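Uncharacterized tRNA/rRNA methyltransferase HI_0380 (Haemophilus influenzae, PDB 3ILK) is an uncharacterised member of the TrmH family that probably methylates tRNA or rRNA with S-adenosyl-L-methionine as the methyl donor. Local coordinates at residues Leu132-Asn137 against Gln150-Glu155; Ile10-Thr15 against Leu143-Ala148; Leu77-Ser82 against Arg96-Lys101; Phe113-Glu116 against Leu120-Glu123; Glu6-Val11 against Glu100-Tyr105. All blocks are in the same frame, centred on the assembly; numbering follows the deposited sequence.

Contact 1: residues Leu132-Asn137 against Gln150-Glu155. With EDO (1,2-ethanediol), chain D.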
# COMPACT_ATOMS: atom_id res chain seq x y z
N LEU A 132 -11.27 -13.26 14.80
CA LEU A 132 -10.74 -12.35 13.80
C LEU A 132 -11.83 -11.50 13.21
O LEU A 132 -12.77 -12.02 12.60
CB LEU A 132 -9.97 -13.13 12.73
CG LEU A 132 -9.40 -12.31 11.55
CD1 LEU A 132 -8.45 -11.29 12.09
CD2 LEU A 132 -8.68 -13.23 10.52
N ASN A 133 -11.75 -10.19 13.42
CA ASN A 133 -12.78 -9.33 12.87
C ASN A 133 -12.12 -8.39 11.89
O ASN A 133 -11.07 -7.79 12.19
CB ASN A 133 -13.50 -8.54 13.97
CG ASN A 133 -14.50 -7.56 13.40
OD1 ASN A 133 -14.25 -6.35 13.34
ND2 ASN A 133 -15.62 -8.07 12.91
N ILE A 134 -12.77 -8.20 10.74
CA ILE A 134 -12.20 -7.35 9.72
C ILE A 134 -12.84 -5.97 9.84
O ILE A 134 -14.06 -5.83 9.62
CB ILE A 134 -12.45 -7.91 8.31
CG1 ILE A 134 -11.87 -9.33 8.16
CG2 ILE A 134 -11.84 -6.97 7.26
CD1 ILE A 134 -12.09 -10.01 6.75
N PRO A 135 -12.03 -4.94 10.15
CA PRO A 135 -12.59 -3.61 10.28
C PRO A 135 -13.34 -3.27 8.97
O PRO A 135 -12.83 -3.52 7.87
CB PRO A 135 -11.36 -2.72 10.37
CG PRO A 135 -10.31 -3.63 10.90
CD PRO A 135 -10.55 -4.91 10.21
N ALA A 136 -14.52 -2.70 9.10
CA ALA A 136 -15.37 -2.52 7.95
C ALA A 136 -16.34 -1.40 8.22
O ALA A 136 -16.42 -0.90 9.32
CB ALA A 136 -16.08 -3.87 7.58
N ASN A 137 -17.03 -0.97 7.18
CA ASN A 137 -18.12 0.00 7.29
C ASN A 137 -19.10 -0.52 8.37
O ASN A 137 -19.64 -1.61 8.23
CB ASN A 137 -18.83 0.10 5.93
CG ASN A 137 -19.96 1.13 5.90
OD1 ASN A 137 -20.31 1.76 6.92
ND2 ASN A 137 -20.54 1.33 4.70
N GLN A 150 -9.50 -13.43 0.65
CA GLN A 150 -8.57 -12.53 -0.08
C GLN A 150 -7.87 -11.62 0.93
O GLN A 150 -6.63 -11.58 0.96
CB GLN A 150 -9.32 -11.72 -1.13
CG GLN A 150 -8.46 -10.94 -2.17
CD GLN A 150 -7.45 -11.78 -2.95
OE1 GLN A 150 -6.32 -11.93 -2.49
NE2 GLN A 150 -7.82 -12.27 -4.16
N LEU A 151 -8.64 -10.94 1.79
CA LEU A 151 -8.04 -9.93 2.68
C LEU A 151 -7.18 -10.56 3.72
O LEU A 151 -6.09 -10.04 4.05
CB LEU A 151 -9.10 -9.09 3.40
CG LEU A 151 -9.91 -8.03 2.68
CD1 LEU A 151 -10.43 -7.06 3.72
CD2 LEU A 151 -9.04 -7.28 1.69
N VAL A 152 -7.61 -11.68 4.26
CA VAL A 152 -6.79 -12.31 5.38
C VAL A 152 -5.48 -12.86 4.77
O VAL A 152 -4.39 -12.73 5.37
CB VAL A 152 -7.57 -13.45 6.05
CG1 VAL A 152 -6.66 -14.30 6.99
CG2 VAL A 152 -8.79 -12.90 6.79
N SER A 153 -5.61 -13.46 3.59
CA SER A 153 -4.46 -14.04 2.83
C SER A 153 -3.45 -12.96 2.51
O SER A 153 -2.22 -13.16 2.65
CB SER A 153 -4.92 -14.66 1.49
OG SER A 153 -5.81 -15.74 1.69
N TYR A 154 -3.94 -11.81 2.06
CA TYR A 154 -3.09 -10.69 1.76
C TYR A 154 -2.30 -10.23 3.05
O TYR A 154 -1.14 -10.04 2.99
CB TYR A 154 -3.91 -9.55 1.16
CG TYR A 154 -3.22 -8.19 1.24
CD1 TYR A 154 -2.23 -7.81 0.30
CD2 TYR A 154 -3.55 -7.30 2.22
CE1 TYR A 154 -1.61 -6.58 0.39
CE2 TYR A 154 -2.92 -6.04 2.30
CZ TYR A 154 -1.96 -5.70 1.37
OH TYR A 154 -1.34 -4.47 1.42
N GLU A 155 -2.96 -10.09 4.19
CA GLU A 155 -2.27 -9.66 5.41
C GLU A 155 -1.29 -10.74 5.83
O GLU A 155 -0.21 -10.44 6.29
CB GLU A 155 -3.26 -9.36 6.55
CG GLU A 155 -3.97 -8.00 6.52
CD GLU A 155 -3.05 -6.77 6.67
OE1 GLU A 155 -3.57 -5.70 7.00
OE2 GLU A 155 -1.83 -6.86 6.49
C1 EDO D . -15.12 -11.10 10.16
O1 EDO D . -15.11 -9.68 10.14
C2 EDO D . -16.33 -11.60 9.37
O2 EDO D . -15.88 -12.05 8.08

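Contact 2: residues Ile10-Thr15 against Leu143-Ala148. With EDO (1,2-ethanediol), chain C.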
# COMPACT_ATOMS: atom_id res chain seq x y z
N ILE A 10 -6.63 -23.12 5.69
CA ILE A 10 -7.80 -22.29 5.54
C ILE A 10 -9.04 -23.20 5.60
O ILE A 10 -9.18 -24.12 4.80
CB ILE A 10 -7.74 -21.50 4.19
CG1 ILE A 10 -6.54 -20.54 4.15
CG2 ILE A 10 -9.07 -20.74 3.87
CD1 ILE A 10 -6.61 -19.39 5.14
N VAL A 11 -9.92 -22.97 6.57
CA VAL A 11 -11.10 -23.82 6.70
C VAL A 11 -12.36 -23.03 6.33
O VAL A 11 -12.60 -21.98 6.86
CB VAL A 11 -11.27 -24.35 8.15
CG1 VAL A 11 -12.55 -25.27 8.23
CG2 VAL A 11 -9.91 -25.04 8.66
N LEU A 12 -13.18 -23.57 5.44
CA LEU A 12 -14.43 -22.94 5.09
C LEU A 12 -15.64 -23.77 5.59
O LEU A 12 -15.91 -24.92 5.10
CB LEU A 12 -14.52 -22.78 3.56
CG LEU A 12 -13.33 -22.23 2.77
CD1 LEU A 12 -13.70 -22.09 1.24
CD2 LEU A 12 -12.81 -20.89 3.31
N ILE A 13 -16.35 -23.18 6.56
CA ILE A 13 -17.54 -23.81 7.16
C ILE A 13 -18.77 -23.70 6.29
O ILE A 13 -19.30 -22.61 6.08
CB ILE A 13 -17.91 -23.20 8.50
CG1 ILE A 13 -16.66 -23.11 9.44
CG2 ILE A 13 -19.00 -24.02 9.19
CD1 ILE A 13 -15.96 -24.44 9.72
N GLU A 14 -19.27 -24.86 5.87
CA GLU A 14 -20.53 -24.96 5.10
C GLU A 14 -20.63 -23.92 4.05
O GLU A 14 -21.41 -23.01 4.19
CB GLU A 14 -21.76 -24.87 6.02
CG GLU A 14 -21.71 -25.91 7.11
CD GLU A 14 -22.89 -25.81 8.06
OE1 GLU A 14 -23.96 -25.26 7.68
OE2 GLU A 14 -22.79 -26.35 9.15
N THR A 15 -19.88 -24.06 2.97
CA THR A 15 -20.01 -23.16 1.86
C THR A 15 -21.31 -23.54 1.18
O THR A 15 -21.73 -24.69 1.28
CB THR A 15 -18.87 -23.38 0.84
OG1 THR A 15 -18.88 -24.75 0.37
CG2 THR A 15 -17.52 -23.03 1.45
N LEU A 143 -18.46 -9.01 4.58
CA LEU A 143 -17.66 -9.43 3.45
C LEU A 143 -18.26 -10.74 2.99
O LEU A 143 -18.67 -11.58 3.81
CB LEU A 143 -16.23 -9.67 3.92
CG LEU A 143 -15.28 -8.55 4.42
CD1 LEU A 143 -14.54 -7.99 3.22
CD2 LEU A 143 -15.93 -7.41 5.26
N ASN A 144 -18.36 -10.96 1.69
CA ASN A 144 -18.64 -12.34 1.34
C ASN A 144 -17.35 -13.19 1.54
O ASN A 144 -16.24 -12.66 1.77
CB ASN A 144 -19.23 -12.48 -0.04
CG ASN A 144 -18.19 -12.50 -1.09
OD1 ASN A 144 -16.98 -12.47 -0.79
ND2 ASN A 144 -18.62 -12.58 -2.33
N LEU A 145 -17.51 -14.50 1.44
CA LEU A 145 -16.48 -15.45 1.80
C LEU A 145 -15.10 -15.18 1.13
O LEU A 145 -14.07 -15.04 1.79
CB LEU A 145 -17.01 -16.88 1.52
CG LEU A 145 -16.18 -18.03 2.07
CD1 LEU A 145 -15.89 -17.80 3.54
CD2 LEU A 145 -16.92 -19.37 1.91
N ALA A 146 -15.12 -15.14 -0.19
CA ALA A 146 -13.96 -14.89 -1.03
C ALA A 146 -13.28 -13.56 -0.67
O ALA A 146 -12.06 -13.51 -0.68
CB ALA A 146 -14.37 -14.85 -2.50
N MSE A 147 -14.06 -12.52 -0.40
CA MSE A 147 -13.54 -11.20 -0.02
C MSE A 147 -12.78 -11.38 1.29
O MSE A 147 -11.65 -10.89 1.43
CB MSE A 147 -14.69 -10.18 0.16
CG MSE A 147 -15.41 -9.75 -1.11
SE MSE A 147 -17.16 -8.76 -0.84
CE MSE A 147 -17.35 -8.14 -2.74
N ALA A 148 -13.38 -12.11 2.25
CA ALA A 148 -12.73 -12.29 3.53
C ALA A 148 -11.41 -13.07 3.42
O ALA A 148 -10.41 -12.72 4.07
CB ALA A 148 -13.69 -12.90 4.57
C1 EDO C . -16.48 -15.73 6.69
O1 EDO C . -15.77 -14.58 7.17
C2 EDO C . -17.73 -15.32 5.88
O2 EDO C . -17.72 -13.91 5.60

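Contact 3: residues Leu77-Ser82 against Arg96-Lys101. With EDO (1,2-ethanediol), chain C.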
# COMPACT_ATOMS: atom_id res chain seq x y z
N LEU A 77 -2.99 -23.68 16.94
CA LEU A 77 -3.48 -22.30 16.99
C LEU A 77 -4.65 -22.23 16.03
O LEU A 77 -4.47 -22.51 14.89
CB LEU A 77 -2.46 -21.26 16.54
CG LEU A 77 -2.83 -19.74 16.45
CD1 LEU A 77 -3.42 -19.15 17.75
CD2 LEU A 77 -1.62 -18.82 15.99
N VAL A 78 -5.80 -21.84 16.55
CA VAL A 78 -7.03 -21.80 15.82
C VAL A 78 -7.57 -20.37 15.87
O VAL A 78 -7.70 -19.80 16.94
CB VAL A 78 -8.01 -22.75 16.47
CG1 VAL A 78 -9.39 -22.75 15.70
CG2 VAL A 78 -7.41 -24.18 16.50
N ILE A 79 -7.89 -19.80 14.69
CA ILE A 79 -8.36 -18.46 14.61
C ILE A 79 -9.68 -18.59 13.90
O ILE A 79 -9.71 -19.16 12.77
CB ILE A 79 -7.50 -17.55 13.72
CG1 ILE A 79 -6.03 -17.45 14.25
CG2 ILE A 79 -8.04 -16.10 13.70
CD1 ILE A 79 -6.02 -17.18 15.67
N GLY A 80 -10.75 -18.10 14.52
CA GLY A 80 -12.09 -18.07 13.77
C GLY A 80 -12.50 -16.64 13.43
O GLY A 80 -12.30 -15.71 14.22
N THR A 81 -13.06 -16.41 12.25
CA THR A 81 -13.49 -15.07 11.93
C THR A 81 -14.80 -14.86 12.71
O THR A 81 -15.55 -15.83 12.99
CB THR A 81 -13.82 -14.86 10.42
OG1 THR A 81 -14.77 -15.83 10.06
CG2 THR A 81 -12.58 -15.03 9.52
N SER A 82 -15.04 -13.62 13.07
CA SER A 82 -16.29 -13.25 13.72
C SER A 82 -16.62 -11.78 13.65
O SER A 82 -15.73 -10.92 13.53
CB SER A 82 -16.33 -13.73 15.15
OG SER A 82 -15.66 -12.89 16.03
N ARG A 96 -4.22 -7.46 10.71
CA ARG A 96 -2.79 -7.14 10.84
C ARG A 96 -2.16 -7.85 12.06
O ARG A 96 -1.21 -8.60 11.90
CB ARG A 96 -2.58 -5.62 10.92
CG ARG A 96 -1.23 -5.22 10.47
CD ARG A 96 -1.20 -3.82 9.88
NE ARG A 96 -2.00 -3.73 8.65
CZ ARG A 96 -2.30 -2.58 8.02
NH1 ARG A 96 -3.02 -2.62 6.91
NH2 ARG A 96 -1.88 -1.40 8.50
N GLU A 97 -2.69 -7.63 13.26
CA GLU A 97 -2.18 -8.32 14.46
C GLU A 97 -2.32 -9.81 14.28
O GLU A 97 -1.46 -10.57 14.62
CB GLU A 97 -2.96 -7.93 15.71
CG GLU A 97 -2.21 -8.23 17.02
CD GLU A 97 -3.10 -8.15 18.28
OE1 GLU A 97 -4.13 -7.42 18.27
OE2 GLU A 97 -2.74 -8.82 19.29
N CYS A 98 -3.43 -10.24 13.72
CA CYS A 98 -3.63 -11.67 13.53
C CYS A 98 -2.50 -12.32 12.69
O CYS A 98 -1.96 -13.36 13.07
CB CYS A 98 -4.95 -11.91 12.85
SG CYS A 98 -5.18 -13.67 12.68
N ALA A 99 -2.15 -11.68 11.57
CA ALA A 99 -1.07 -12.15 10.68
C ALA A 99 0.30 -12.16 11.38
O ALA A 99 1.11 -13.10 11.21
CB ALA A 99 -1.03 -11.28 9.39
N GLU A 100 0.56 -11.15 12.19
CA GLU A 100 1.82 -11.16 12.92
C GLU A 100 1.91 -12.36 13.85
O GLU A 100 2.98 -12.98 13.95
CB GLU A 100 2.04 -9.89 13.71
CG GLU A 100 2.31 -8.71 12.82
CD GLU A 100 2.16 -7.42 13.57
OE1 GLU A 100 1.90 -6.39 12.91
OE2 GLU A 100 2.27 -7.47 14.83
N LYS A 101 0.81 -12.69 14.52
CA LYS A 101 0.79 -13.89 15.36
C LYS A 101 0.94 -15.17 14.56
O LYS A 101 1.62 -16.06 14.99
CB LYS A 101 -0.53 -14.03 16.11
CG LYS A 101 -0.66 -13.31 17.43
CD LYS A 101 -2.02 -13.78 17.99
CE LYS A 101 -2.76 -12.68 18.69
NZ LYS A 101 -2.15 -12.45 20.06
C1 EDO C . -16.48 -15.73 6.69
O1 EDO C . -15.77 -14.58 7.17
C2 EDO C . -17.73 -15.32 5.88
O2 EDO C . -17.72 -13.91 5.60

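Contact 4: residues Phe113-Glu116 against Leu120-Glu123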
# COMPACT_ATOMS: atom_id res chain seq x y z
N PHE A 113 -13.25 -19.73 8.64
CA PHE A 113 -14.21 -18.79 8.08
C PHE A 113 -15.59 -19.37 8.28
O PHE A 113 -15.95 -20.43 7.70
CB PHE A 113 -13.88 -18.54 6.60
CG PHE A 113 -12.56 -17.82 6.40
CD1 PHE A 113 -11.34 -18.51 6.45
CD2 PHE A 113 -12.55 -16.44 6.17
CE1 PHE A 113 -10.13 -17.83 6.27
CE2 PHE A 113 -11.35 -15.76 6.01
CZ PHE A 113 -10.13 -16.46 6.08
N GLY A 114 -16.38 -18.67 9.11
CA GLY A 114 -17.69 -19.19 9.50
C GLY A 114 -18.61 -18.84 8.37
O GLY A 114 -18.22 -18.12 7.44
N ARG A 115 -19.82 -19.37 8.45
CA ARG A 115 -20.86 -19.09 7.49
C ARG A 115 -21.22 -17.60 7.39
O ARG A 115 -21.38 -16.90 8.40
CB ARG A 115 -22.10 -19.86 7.92
CG ARG A 115 -21.86 -21.35 8.12
CD ARG A 115 -22.72 -21.96 9.28
NE ARG A 115 -21.90 -21.98 10.50
CZ ARG A 115 -21.61 -23.07 11.22
NH1 ARG A 115 -20.84 -22.95 12.27
NH2 ARG A 115 -22.06 -24.27 10.89
N GLU A 116 -21.37 -17.13 6.14
CA GLU A 116 -21.82 -15.78 5.84
C GLU A 116 -23.14 -15.49 6.61
O GLU A 116 -24.04 -16.30 6.63
CB GLU A 116 -22.03 -15.68 4.32
CG GLU A 116 -21.60 -14.34 3.66
CD GLU A 116 -21.46 -14.45 2.14
OE1 GLU A 116 -20.56 -15.20 1.65
OE2 GLU A 116 -22.25 -13.75 1.43
N LEU A 120 -19.93 -18.63 13.43
CA LEU A 120 -19.67 -19.85 14.15
C LEU A 120 -20.55 -19.98 15.40
O LEU A 120 -21.06 -18.99 15.96
CB LEU A 120 -18.17 -19.88 14.60
CG LEU A 120 -17.16 -19.71 13.44
CD1 LEU A 120 -15.74 -19.48 14.02
CD2 LEU A 120 -17.10 -20.93 12.46
N THR A 121 -20.70 -21.23 15.85
CA THR A 121 -21.59 -21.55 16.94
C THR A 121 -20.78 -21.23 18.18
O THR A 121 -19.55 -21.06 18.10
CB THR A 121 -22.02 -23.07 16.95
OG1 THR A 121 -20.85 -23.87 17.12
CG2 THR A 121 -22.72 -23.48 15.62
N ASN A 122 -21.50 -21.10 19.30
CA ASN A 122 -20.93 -21.06 20.61
C ASN A 122 -19.77 -22.04 20.81
O ASN A 122 -18.72 -21.60 21.15
CB ASN A 122 -22.00 -21.37 21.66
CG ASN A 122 -22.46 -20.16 22.43
OD1 ASN A 122 -21.79 -19.12 22.46
ND2 ASN A 122 -23.61 -20.30 23.12
N GLU A 123 -20.00 -23.35 20.71
CA GLU A 123 -18.94 -24.38 20.78
C GLU A 123 -17.72 -24.06 19.86
O GLU A 123 -16.54 -24.07 20.33
CB GLU A 123 -19.52 -25.75 20.45
CG GLU A 123 -18.54 -26.92 20.50
CD GLU A 123 -19.21 -28.26 20.19
OE1 GLU A 123 -20.26 -28.31 19.47
OE2 GLU A 123 -18.68 -29.28 20.69

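Contact 5: residues Glu6-Val11 against Glu100-Tyr105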
# COMPACT_ATOMS: atom_id res chain seq x y z
N GLU A 6 2.44 -22.67 4.03
CA GLU A 6 1.93 -24.04 3.93
C GLU A 6 1.55 -24.70 5.26
O GLU A 6 0.72 -25.62 5.28
CB GLU A 6 2.93 -24.92 3.16
CG GLU A 6 2.75 -25.00 1.61
CD GLU A 6 2.88 -23.65 0.87
OE1 GLU A 6 1.93 -22.81 0.95
OE2 GLU A 6 3.92 -23.44 0.16
N ASN A 7 2.15 -24.25 6.37
CA ASN A 7 1.63 -24.60 7.70
C ASN A 7 0.33 -23.86 8.10
O ASN A 7 -0.03 -23.87 9.30
CB ASN A 7 2.70 -24.45 8.82
CG ASN A 7 3.06 -22.97 9.16
OD1 ASN A 7 3.74 -22.69 10.18
ND2 ASN A 7 2.61 -22.05 8.32
N ILE A 8 -0.38 -23.24 7.14
CA ILE A 8 -1.65 -22.53 7.45
C ILE A 8 -2.81 -23.20 6.70
O ILE A 8 -2.84 -23.21 5.49
CB ILE A 8 -1.64 -21.04 7.02
CG1 ILE A 8 -0.50 -20.24 7.72
CG2 ILE A 8 -3.03 -20.41 7.21
CD1 ILE A 8 -0.07 -18.90 6.94
N ARG A 9 -3.74 -23.76 7.45
CA ARG A 9 -4.92 -24.37 6.86
C ARG A 9 -6.04 -23.36 6.86
O ARG A 9 -6.42 -22.85 7.92
CB ARG A 9 -5.33 -25.63 7.66
CG ARG A 9 -6.58 -26.39 7.09
CD ARG A 9 -6.92 -27.64 7.90
NE ARG A 9 -5.75 -28.53 8.07
CZ ARG A 9 -5.61 -29.45 9.03
NH1 ARG A 9 -6.55 -29.68 9.96
NH2 ARG A 9 -4.47 -30.14 9.06
N ILE A 10 -6.63 -23.12 5.69
CA ILE A 10 -7.80 -22.29 5.54
C ILE A 10 -9.04 -23.20 5.60
O ILE A 10 -9.18 -24.12 4.80
CB ILE A 10 -7.74 -21.50 4.19
CG1 ILE A 10 -6.54 -20.54 4.15
CG2 ILE A 10 -9.07 -20.74 3.87
CD1 ILE A 10 -6.61 -19.39 5.14
N VAL A 11 -9.92 -22.97 6.57
CA VAL A 11 -11.10 -23.82 6.70
C VAL A 11 -12.36 -23.03 6.33
O VAL A 11 -12.60 -21.98 6.86
CB VAL A 11 -11.27 -24.35 8.15
CG1 VAL A 11 -12.55 -25.27 8.23
CG2 VAL A 11 -9.91 -25.04 8.66
N GLU A 100 0.56 -11.15 12.19
CA GLU A 100 1.82 -11.16 12.92
C GLU A 100 1.91 -12.36 13.85
O GLU A 100 2.98 -12.98 13.95
CB GLU A 100 2.04 -9.89 13.71
CG GLU A 100 2.31 -8.71 12.82
CD GLU A 100 2.16 -7.42 13.57
OE1 GLU A 100 1.90 -6.39 12.91
OE2 GLU A 100 2.27 -7.47 14.83
N LYS A 101 0.81 -12.69 14.52
CA LYS A 101 0.79 -13.89 15.36
C LYS A 101 0.94 -15.17 14.56
O LYS A 101 1.62 -16.06 14.99
CB LYS A 101 -0.53 -14.03 16.11
CG LYS A 101 -0.66 -13.31 17.43
CD LYS A 101 -2.02 -13.78 17.99
CE LYS A 101 -2.76 -12.68 18.69
NZ LYS A 101 -2.15 -12.45 20.06
N VAL A 102 0.19 -15.32 13.45
CA VAL A 102 0.29 -16.54 12.66
C VAL A 102 1.76 -16.76 12.22
O VAL A 102 2.34 -17.85 12.44
CB VAL A 102 -0.73 -16.48 11.50
CG1 VAL A 102 -0.68 -17.73 10.64
CG2 VAL A 102 -2.18 -16.38 12.12
N VAL A 103 2.37 -15.70 11.71
CA VAL A 103 3.69 -15.77 11.15
C VAL A 103 4.74 -16.11 12.21
O VAL A 103 5.75 -16.73 11.89
CB VAL A 103 4.06 -14.43 10.44
CG1 VAL A 103 5.06 -13.60 11.30
CG2 VAL A 103 4.65 -14.71 9.11
N ALA A 104 4.53 -15.72 13.46
CA ALA A 104 5.50 -16.10 14.52
C ALA A 104 5.09 -17.46 15.19
O ALA A 104 5.78 -17.95 16.09
CB ALA A 104 5.55 -15.02 15.53
N TYR A 105 3.96 -18.07 14.80
CA TYR A 105 3.48 -19.28 15.51
C TYR A 105 4.28 -20.55 15.14
O TYR A 105 4.30 -20.98 13.99
CB TYR A 105 1.95 -19.58 15.32
CG TYR A 105 1.55 -20.67 16.31
CD1 TYR A 105 1.59 -20.42 17.69
CD2 TYR A 105 1.22 -21.98 15.88
CE1 TYR A 105 1.25 -21.38 18.59
CE2 TYR A 105 0.92 -23.00 16.84
CZ TYR A 105 0.90 -22.66 18.16
OH TYR A 105 0.62 -23.59 19.11

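Contact 1: residues Leu132-Asn137 against Gln150-Glu155
Leu132 holds CG trans to its backbone N (chi1 177°), which sends the side chain from the end of strand 130-132 toward Val152 on helix 145-169. Val152 has CG1 opposite its own N (chi1 168°). This leaves CG2 beside that N, as the branch that faces Leu132. The two side chains meet tip to tip, with Leu132 CD2 3.7 Å from Val152 CG2. Ile134 uses both of its branches. Its CG2 lies against Leu151 CD1 at 3.8 Å, and the two side chains run at a slant to each other. The longer branch ends in CD1, which stays 4.4 Å from Val152 CG2. Val152 CG2 is thus shared, closely by Leu132 and more loosely by Ile134. The contact is wholly apolar and mostly buried.

The backbone of the loop is occupied on another side. Ile134 N donates an almost straight bond (171°) to O1 of a 1,2-ethanediol, 2.8 Å away. That molecule probably comes from the crystallisation liquor. Asn133 ND2 bonds to Ser82 O. On the helix, Leu151 also packs on Leu151 of the second subunit. Glu155 pairs with Arg96 of its own chain through OE1 and with Arg96 of the second subunit through OE2. The same stretch of helix thus serves the loop and the dimer interface.

By similarity, Ile134 belongs to the S-adenosyl-L-methionine site. A loop packed on the C-terminal helix of the catalytic domain, beside the dimer interface, fits the knotted cofactor pocket of SPOUT methyltransferases.

Contact 2: residues Ile10-Thr15 against Leu143-Ala148
The start of helix 145-169 packs here against the end of the inner strand 8-13 and the loop after it, through Leu145 on one side and Leu12 and Thr15 on the other. Leu145 carries the contact. Its CG is swung away from the backbone N (chi1 -169°), and the side chain reaches across to the strand. CD2 is the branch that touches. It lies 3.7 Å from Thr15 CG2, and the two side chains cross at about a right angle. The same CD2 is 4.3 Å from Leu12 CD1, a looser apolar touch. The other branch, CD1, turns to a 1,2-ethanediol and lies 3.8 Å from its C1.

In this alpha/beta fold of the SPOUT clan, the helix follows the loop that holds Ser141, Ser142 and Leu143, predicted by similarity to bind S-adenosyl-L-methionine. Asn144 is the N-cap of the helix. Its OD1 accepts from the backbone N of Met147, a selenomethionine, at 2.9 Å. The N-H points nearly straight at the oxygen (166°). The same ethanediol gives a weak bond from O2 to Leu143 O, at 3.1 Å.

Leu145 also rests on Phe113 of strand 109-113, and Glu116 OE1 accepts from its backbone N. On the strand side, Leu12 touches Ala24 and Thr15 touches Ile21, both on helix 18-31. Met147 meets Met147 of the second subunit.

Contact 3: residues Leu77-Ser82 against Arg96-Lys101
Ile79 and Cys98 form the apolar centre of a contact between strand 77-81 and helix 95-104. The strand is an inner one of the parallel sheet in this SPOUT methyltransferase fold, and the helix covers one face of the sheet.

The apolar contacts come first. Cys98 SG is trans to the backbone N (chi1 -178°) and lies against the forked side chain of Ile79. It lies 3.9 Å from Ile79 CG2 and 4.2 Å from Ile79 CG1, so it touches both branches. Leu132 of strand 130-132 touches both Ile79 and Cys98. One turn further along, Leu77 CD2 packs against backbone rather than a side chain, 4.4 Å from Lys101 O.

Charged groups lie at the margin. Lys101 sets out toward the strand but then bends off, and its ammonium is used by other partners. It makes a cation-pi contact with Tyr130. It also forms a long ion pair within the helix, with Lys101 NZ 3.8 Å from Glu97 OE2.

Polar groups gather at the end of the strand, where Thr81 and Ser82 belong, by similarity, to the S-adenosyl-L-methionine site. Thr81 OG1 makes a weak hydrogen bond of 3.3 Å to O1 of a 1,2-ethanediol.

Contact 4: residues Phe113-Glu116 against Leu120-Glu123
Leu120 packs on Gly114, and Arg115 meets Leu120 and Thr121, across the short turn after strand 109-113. The Leu120 side chain lies over the backbone of Gly114. With CG beside its own N (chi1 -56°), it brings CD2 to 3.5 Å from Gly114 CA. CD2 is also 4.1 Å from Gly114 N, so one methyl covers this part of the main chain.

Arg115 comes from another direction. Its chain bends at chi2 and at chi3 (-96°), which folds the guanidinium back to the second segment. The group presents its edge to Leu120, with CA near its plane and 3.8 Å from NH1. Thr121 CG2 stands 3.9 Å from the same NH1, approaching at a slant.

The guanidinium is gripped at each nitrogen. NE donates to Gly119 O, NH1 pairs with Glu124 and NH2 pairs with Glu14. These bonds should fix its rotation. Thr121 is the N-cap of helix 122-126. Its OG1 caps a backbone N of the first turn, and Glu124 OE1 accepts from Thr121 N in return, which makes a capping box.

Gly114 is part of the S-adenosyl-L-methionine site by similarity, close to Thr81. The turn joins strand 109-113 to helix 122-126. Arg115 and Leu120 both touch Ile13 of strand 8-13, and Phe113, at the strand end, packs against helix 145-169.

Contact 5: residues Glu6-Val11 against Glu100-Tyr105
The backbones of Ile8 and Val102 come closest here, with their CA atoms 8.2 Å apart, as the start of strand 8-13 passes helix 95-104. Side chains fill the distance. Val102 CG1, trans to the backbone N (chi1 -179°), is the branch that meets the strand. It is 3.9 Å from Ile8 CG1 and 3.9 Å from Ile8 CD1. The valine methyl therefore rests against the outer part of the isoleucine chain. The two side chains cross at about a right angle, so the touch is confined to a small patch.

The contact is plain packing between helix and sheet in the parallel alpha/beta fold of this family. Strand 8-13 is an inner strand of the sheet. Strand 109-113 lies next to it and comes after helix 95-104 in the chain. Ile111 of that strand touches Ile8, and Ile109 touches Val102. Leu156 of helix 145-169 also packs on Val102. Strand 109-113 and helix 145-169 thus add to the packing round the patch.

A looser approach lies at the margin. Asn7 OD1 comes to 4.2 Å from Tyr105 O. Both atoms are acceptors, and the pair is a near passage rather than a bond. Tyr105 N donates to Val102 O at 2.9 Å. The phenol does not end on strand 8-13: OH is hydrogen-bonded to Ser76 OG.

From the N terminus, strand 8-13 enters contacts 5 and 2, which share Ile10 and Val11. Contact 5 closes a loop of 88 residues at helix 95-104. Contact 3 runs from strand 77-81 to the same helix and shares Glu100 and Lys101 with contact 5. Contact 4 closes a tight turn after strand 109-113. Contact 2 spans the longest loop, to the start of helix 145-169, with contacts 3 and 4 nested inside it. Contact 1 opens before contact 2 closes, and the two cross on that helix. Contact 1 joins contact 3 through backbone bonds of Leu132 to Gly80 and Ser82. Contacts 2 and 4 meet where strands 8-13 and 109-113 pair side by side.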